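Local atomic coordinates of ADP-ribosyltransferase (Staphylococcus aureus, PDB entry 1OJQ), a protein that transfers the ADP-ribose group of NAD(+) to a protein acceptor, as a mono-ADP-ribosyltransferase of the C3 exoenzyme family. Residues A23-K28 with D69-K74; N35-S40 with Q178-L183. All coordinates share one frame; numbering follows the deposited sequence. Where two conformers were deposited one is given.

In the fold
Helix 27-38 joins the two contacts: contact 1 lies at its beginning, where residues 23-28 meet the end of helix 59-73, and contact 2 at its last turn, where residues 35-40 face strand 180-183. Their centres are about 14 Å apart; the segments pack together through Ile72 CD1 and Leu183 O, 3.9 Å apart. Contact 2 contributes Thr37 and Glu180 to the NAD(+) site, both seen to bind the dinucleotide in this protein, though no NAD(+) is bound in this model. Contact 1 is farther out: the side chain of Tyr25 lies about 10 Å from that of Glu180, and the side chain of Thr71 about 10 Å from that of Thr37.

Contact 1: A23-K28 with D69-K74; sequences AKYSSK and DSTISK
Lys74 lies along Ala23. Its CB packs on the CB of Ala23 at 3.8 Å and also touches Ala23 O. With CG anti to its own carbonyl carbon (chi1 -74°) and the rest of the chain extended, the methylenes run past that same oxygen, CD coming to 3.6 Å from Ala23 O. At the tip, NZ forms a salt bridge with Asp29 and donates to a water 2.9 Å away; this water in turn gives a hydrogen bond to Lys24 O. At the root, the carbonyl oxygen Lys74 O receives a CA-H...O contact from Ala23 CA at 3.4 Å.

A tyrosine ring makes the other half of the contact. Tyr25 CE2 meets Thr71 CG2 at 3.7 Å, the two side chains crossing at about a right angle, while Ala23 CB sits against one face of the ring near its rim. A second water bridges Tyr25 OH, at 2.6 Å, and Thr71 O, and both this water and Thr71 O lie in the ring plane at its edge.

Asp29 is also hydrogen-bonded to Thr71 OG1, whose second partner is Gln67 O, and accepts from Ser26 N. Ile33, one turn further on, packs on both Tyr25 and Thr71. Residues 23-28, which link helix 9-23 to helix 27-38, thus lie against the end of helix 59-73.

Contact 2: N35-S40 with Q178-L183; sequences NYTKNS and QQEVLL
Tyr36 and Leu182 meet obliquely between the last turn of helix 27-38 and strand 180-183. Their closest atoms are Tyr36 CE2 and Leu182 CD1, 3.9 Å apart, and the same methyl also reaches Tyr36 CD2 at 4.1 Å, so one leucine methyl meets the CD2-CE2 bond of the ring at a slant. Both side chains start toward each other from their backbones: CG is anti to the backbone N in Tyr36 (chi1 -175°) and likewise in Leu182, which carries each group toward the other segment. Ser40 CB, just before helix 41-49, lies over one face of the tyrosine ring, 3.4 Å above its plane and offset toward the rim.

One residue further along the helix, Thr37 presents its methyl to the strand, CG2 being a loose apolar neighbour of Glu180 OE1 at 4.4 Å. Its hydroxyl is engaged elsewhere, hydrogen-bonded to Tyr34 O and Ala174 N. Glu180 and Leu182, two residues apart on the strand, both direct their side chains at the helix, with the carboxylate opposite Thr37 and the leucine opposite Tyr36. Leu68 of helix 59-73 touches both Tyr36 and Leu182, and the ring of Tyr136 meets Tyr36 edge-to-face.

The contact is therefore apolar at Tyr36 and Leu182 and carries a carboxylate beside them at the NAD(+) site, empty in this model. Glu180 OE2 has a weak hydrogen bond to Ser138 OG, which probably helps to orient the carboxylate. Gln178-Gln179-Glu180 fits the Q-X-E motif of C3-type ADP-ribosyltransferases, and Glu180 is probably its catalytic glutamate.

Contact 1: A23-K28 with D69-K74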
loop_
_atom_site.group_PDB
_atom_site.type_symbol
_atom_site.label_atom_id
_atom_site.label_comp_id
_atom_site.label_asym_id
_atom_site.label_seq_id
_atom_site.Cartn_x
_atom_site.Cartn_y
_atom_site.Cartn_z
ATOM N N ALA A 23 8.684 11.033 -14.599
ATOM C CA ALA A 23 9.607 11.276 -13.485
ATOM C C ALA A 23 11.045 11.542 -13.915
ATOM O O ALA A 23 11.769 12.177 -13.128
ATOM C CB ALA A 23 9.544 10.072 -12.533
ATOM N N LYS A 24 11.489 11.085 -15.086
ATOM C CA LYS A 24 12.840 11.305 -15.585
ATOM C C LYS A 24 13.866 10.856 -14.554
ATOM O O LYS A 24 14.718 11.646 -14.142
ATOM C CB LYS A 24 13.149 12.775 -15.873
ATOM C CG LYS A 24 12.213 13.461 -16.853
ATOM C CD LYS A 24 12.548 14.943 -16.954
ATOM N N TYR A 25 13.756 9.614 -14.110
ATOM C CA TYR A 25 14.582 9.147 -13.018
ATOM C C TYR A 25 16.078 9.239 -13.355
ATOM O O TYR A 25 16.451 8.903 -14.476
ATOM C CB TYR A 25 14.255 7.687 -12.682
ATOM C CG TYR A 25 12.936 7.457 -11.995
ATOM C CD1 TYR A 25 12.181 6.341 -12.336
ATOM C CD2 TYR A 25 12.471 8.330 -11.023
ATOM C CE1 TYR A 25 10.965 6.093 -11.721
ATOM C CE2 TYR A 25 11.252 8.097 -10.404
ATOM C CZ TYR A 25 10.522 6.987 -10.761
ATOM O OH TYR A 25 9.310 6.739 -10.154
ATOM N N SER A 26 16.863 9.644 -12.371
ATOM C CA SER A 26 18.317 9.611 -12.413
ATOM C C SER A 26 18.858 8.258 -11.968
ATOM O O SER A 26 18.105 7.411 -11.497
ATOM C CB SER A 26 18.876 10.686 -11.472
ATOM O OG SER A 26 18.619 10.248 -10.134
ATOM N N SER A 27 20.163 8.029 -12.086
ATOM C CA SER A 27 20.731 6.762 -11.622
ATOM C C SER A 27 20.496 6.591 -10.132
ATOM O O SER A 27 20.254 5.474 -9.652
ATOM C CB SER A 27 22.232 6.711 -11.924
ATOM O OG SER A 27 22.455 6.807 -13.321
ATOM N N LYS A 28 20.563 7.700 -9.378
ATOM C CA LYS A 28 20.338 7.581 -7.935
ATOM C C LYS A 28 18.901 7.206 -7.592
ATOM O O LYS A 28 18.683 6.436 -6.653
ATOM C CB LYS A 28 20.689 8.924 -7.272
ATOM C CG LYS A 28 21.968 8.854 -6.443
ATOM C CD LYS A 28 21.593 8.631 -4.975
ATOM C CE LYS A 28 22.820 8.219 -4.179
ATOM N NZ LYS A 28 22.460 7.388 -3.005
ATOM N N ASP A 69 12.125 10.048 -0.680
ATOM C CA ASP A 69 11.096 11.072 -0.690
ATOM C C ASP A 69 11.174 11.866 -1.991
ATOM O O ASP A 69 10.149 12.140 -2.603
ATOM C CB ASP A 69 11.252 12.043 0.469
ATOM C CG ASP A 69 10.885 11.510 1.839
ATOM O OD1 ASP A 69 10.399 10.360 1.996
ATOM O OD2 ASP A 69 11.102 12.299 2.784
ATOM N N SER A 70 12.405 12.235 -2.355
ATOM C CA SER A 70 12.580 13.009 -3.585
ATOM C C SER A 70 12.186 12.199 -4.811
ATOM O O SER A 70 11.454 12.689 -5.686
ATOM C CB SER A 70 14.037 13.486 -3.662
ATOM O OG SER A 70 14.308 13.924 -4.977
ATOM N N THR A 71 12.646 10.940 -4.850
ATOM C CA THR A 71 12.287 10.096 -5.988
ATOM C C THR A 71 10.778 9.977 -6.195
ATOM O O THR A 71 10.230 10.114 -7.300
ATOM C CB THR A 71 12.911 8.702 -5.781
ATOM O OG1 THR A 71 14.336 8.885 -5.758
ATOM C CG2 THR A 71 12.545 7.751 -6.910
ATOM N N ILE A 72 10.053 9.690 -5.105
ATOM C CA ILE A 72 8.590 9.503 -5.228
ATOM C C ILE A 72 7.925 10.788 -5.680
ATOM O O ILE A 72 6.957 10.779 -6.445
ATOM C CB ILE A 72 8.053 8.980 -3.884
ATOM C CG1 ILE A 72 8.591 7.576 -3.522
ATOM C CG2 ILE A 72 6.530 8.992 -3.807
ATOM C CD1 ILE A 72 8.245 7.120 -2.106
ATOM N N SER A 73 8.416 11.920 -5.234
ATOM C CA SER A 73 7.838 13.235 -5.535
ATOM C C SER A 73 7.969 13.577 -7.009
ATOM O O SER A 73 7.340 14.531 -7.464
ATOM C CB SER A 73 8.527 14.312 -4.674
ATOM O OG SER A 73 9.792 14.693 -5.244
ATOM N N LYS A 74 8.793 12.831 -7.754
ATOM C CA LYS A 74 9.017 13.137 -9.167
ATOM C C LYS A 74 7.853 12.746 -10.066
ATOM O O LYS A 74 7.825 13.132 -11.241
ATOM C CB LYS A 74 10.313 12.480 -9.689
ATOM C CG LYS A 74 11.521 13.243 -9.138
ATOM C CD LYS A 74 12.824 12.683 -9.691
ATOM C CE LYS A 74 14.026 13.439 -9.137
ATOM N NZ LYS A 74 15.284 12.926 -9.783
HETATM O O HOH W 1 15.149 13.766 -12.516
HETATM O O HOH W 2 8.401 8.861 -8.940
#

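Contact 2: N35-S40 with Q178-L183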
loop_
_atom_site.group_PDB
_atom_site.type_symbol
_atom_site.label_atom_id
_atom_site.label_comp_id
_atom_site.label_asym_id
_atom_site.label_seq_id
_atom_site.Cartn_x
_atom_site.Cartn_y
_atom_site.Cartn_z
ATOM N N ASN A 35 16.912 -0.609 -4.086
ATOM C CA ASN A 35 17.338 -1.009 -2.746
ATOM C C ASN A 35 16.170 -1.080 -1.770
ATOM O O ASN A 35 16.148 -1.958 -0.902
ATOM C CB ASN A 35 18.419 -0.069 -2.210
ATOM C CG ASN A 35 19.753 -0.330 -2.879
ATOM O OD1 ASN A 35 20.018 -1.413 -3.418
ATOM N ND2 ASN A 35 20.603 0.689 -2.861
ATOM N N TYR A 36 15.199 -0.181 -1.891
ATOM C CA TYR A 36 14.020 -0.257 -1.028
ATOM C C TYR A 36 13.284 -1.570 -1.248
ATOM O O TYR A 36 12.900 -2.246 -0.282
ATOM C CB TYR A 36 13.099 0.976 -1.234
ATOM C CG TYR A 36 11.963 0.898 -0.223
ATOM C CD1 TYR A 36 12.172 1.362 1.072
ATOM C CD2 TYR A 36 10.730 0.361 -0.547
ATOM C CE1 TYR A 36 11.143 1.291 2.009
ATOM C CE2 TYR A 36 9.703 0.280 0.385
ATOM C CZ TYR A 36 9.922 0.752 1.658
ATOM O OH TYR A 36 8.908 0.671 2.595
ATOM N N THR A 37 13.046 -1.940 -2.505
ATOM C CA THR A 37 12.313 -3.168 -2.804
ATOM C C THR A 37 13.047 -4.409 -2.301
ATOM O O THR A 37 12.363 -5.363 -1.936
ATOM C CB THR A 37 12.025 -3.375 -4.300
ATOM O OG1 THR A 37 13.250 -3.623 -5.019
ATOM C CG2 THR A 37 11.363 -2.138 -4.895
ATOM N N LYS A 38 14.369 -4.405 -2.249
ATOM C CA LYS A 38 15.174 -5.507 -1.758
ATOM C C LYS A 38 15.047 -5.751 -0.252
ATOM O O LYS A 38 15.114 -6.885 0.189
ATOM C CB LYS A 38 16.671 -5.212 -1.952
ATOM C CG LYS A 38 17.171 -5.037 -3.357
ATOM C CD LYS A 38 18.658 -4.683 -3.297
ATOM C CE LYS A 38 19.509 -5.934 -3.152
ATOM N NZ LYS A 38 20.956 -5.563 -3.034
ATOM N N ASN A 39 14.939 -4.656 0.482
ATOM C CA ASN A 39 15.207 -4.593 1.918
ATOM C C ASN A 39 14.679 -3.288 2.515
ATOM O O ASN A 39 15.452 -2.343 2.661
ATOM C CB ASN A 39 16.713 -4.685 2.111
ATOM C CG ASN A 39 17.227 -5.043 3.485
ATOM O OD1 ASN A 39 16.534 -5.630 4.321
ATOM N ND2 ASN A 39 18.500 -4.693 3.714
ATOM N N SER A 40 13.399 -3.278 2.812
ATOM C CA SER A 40 12.746 -2.072 3.322
ATOM C C SER A 40 12.882 -1.949 4.823
ATOM O O SER A 40 12.764 -0.854 5.347
ATOM C CB SER A 40 11.269 -2.082 2.946
ATOM O OG SER A 40 10.610 -3.185 3.562
ATOM N N GLN A 178 4.872 -7.309 -9.938
ATOM C CA GLN A 178 3.888 -6.976 -8.923
ATOM C C GLN A 178 3.076 -5.728 -9.257
ATOM O O GLN A 178 2.183 -5.392 -8.468
ATOM C CB GLN A 178 4.574 -6.763 -7.557
ATOM C CG GLN A 178 5.268 -8.006 -7.015
ATOM C CD GLN A 178 5.910 -7.689 -5.672
ATOM O OE1 GLN A 178 6.046 -6.499 -5.349
ATOM N NE2 GLN A 178 6.276 -8.716 -4.924
ATOM N N GLN A 179 3.385 -5.061 -10.374
ATOM C CA GLN A 179 2.676 -3.824 -10.710
ATOM C C GLN A 179 2.751 -2.831 -9.558
ATOM O O GLN A 179 1.769 -2.165 -9.240
ATOM C CB GLN A 179 1.217 -4.155 -11.071
ATOM C CG GLN A 179 1.122 -4.937 -12.381
ATOM C CD GLN A 179 1.519 -4.131 -13.604
ATOM O OE1 GLN A 179 1.779 -4.750 -14.654
ATOM N NE2 GLN A 179 1.562 -2.817 -13.566
ATOM N N GLU A 180 3.913 -2.734 -8.919
ATOM C CA GLU A 180 4.020 -1.966 -7.688
ATOM C C GLU A 180 3.963 -0.462 -7.894
ATOM O O GLU A 180 4.586 0.132 -8.755
ATOM C CB GLU A 180 5.318 -2.329 -6.927
ATOM C CG GLU A 180 5.356 -1.588 -5.570
ATOM C CD GLU A 180 6.415 -2.104 -4.622
ATOM O OE1 GLU A 180 7.067 -3.134 -4.909
ATOM O OE2 GLU A 180 6.600 -1.464 -3.551
ATOM N N VAL A 181 3.175 0.171 -7.021
ATOM C CA VAL A 181 3.150 1.628 -6.880
ATOM C C VAL A 181 3.667 1.960 -5.487
ATOM O O VAL A 181 3.134 1.389 -4.518
ATOM C CB VAL A 181 1.734 2.193 -7.088
ATOM C CG1 VAL A 181 1.632 3.650 -6.690
ATOM C CG2 VAL A 181 1.358 1.969 -8.555
ATOM N N LEU A 182 4.671 2.804 -5.365
ATOM C CA LEU A 182 5.230 3.172 -4.061
ATOM C C LEU A 182 4.666 4.511 -3.621
ATOM O O LEU A 182 4.793 5.472 -4.380
ATOM C CB LEU A 182 6.755 3.185 -4.194
ATOM C CG LEU A 182 7.548 3.238 -2.890
ATOM C CD1 LEU A 182 7.232 2.028 -2.021
ATOM C CD2 LEU A 182 9.032 3.367 -3.206
ATOM N N LEU A 183 4.049 4.616 -2.453
ATOM C CA LEU A 183 3.497 5.872 -1.945
ATOM C C LEU A 183 4.394 6.518 -0.899
ATOM O O LEU A 183 5.150 5.826 -0.206
ATOM C CB LEU A 183 2.095 5.630 -1.340
ATOM C CG LEU A 183 1.099 4.872 -2.240
ATOM C CD1 LEU A 183 -0.217 4.620 -1.513
ATOM C CD2 LEU A 183 0.909 5.647 -3.532
#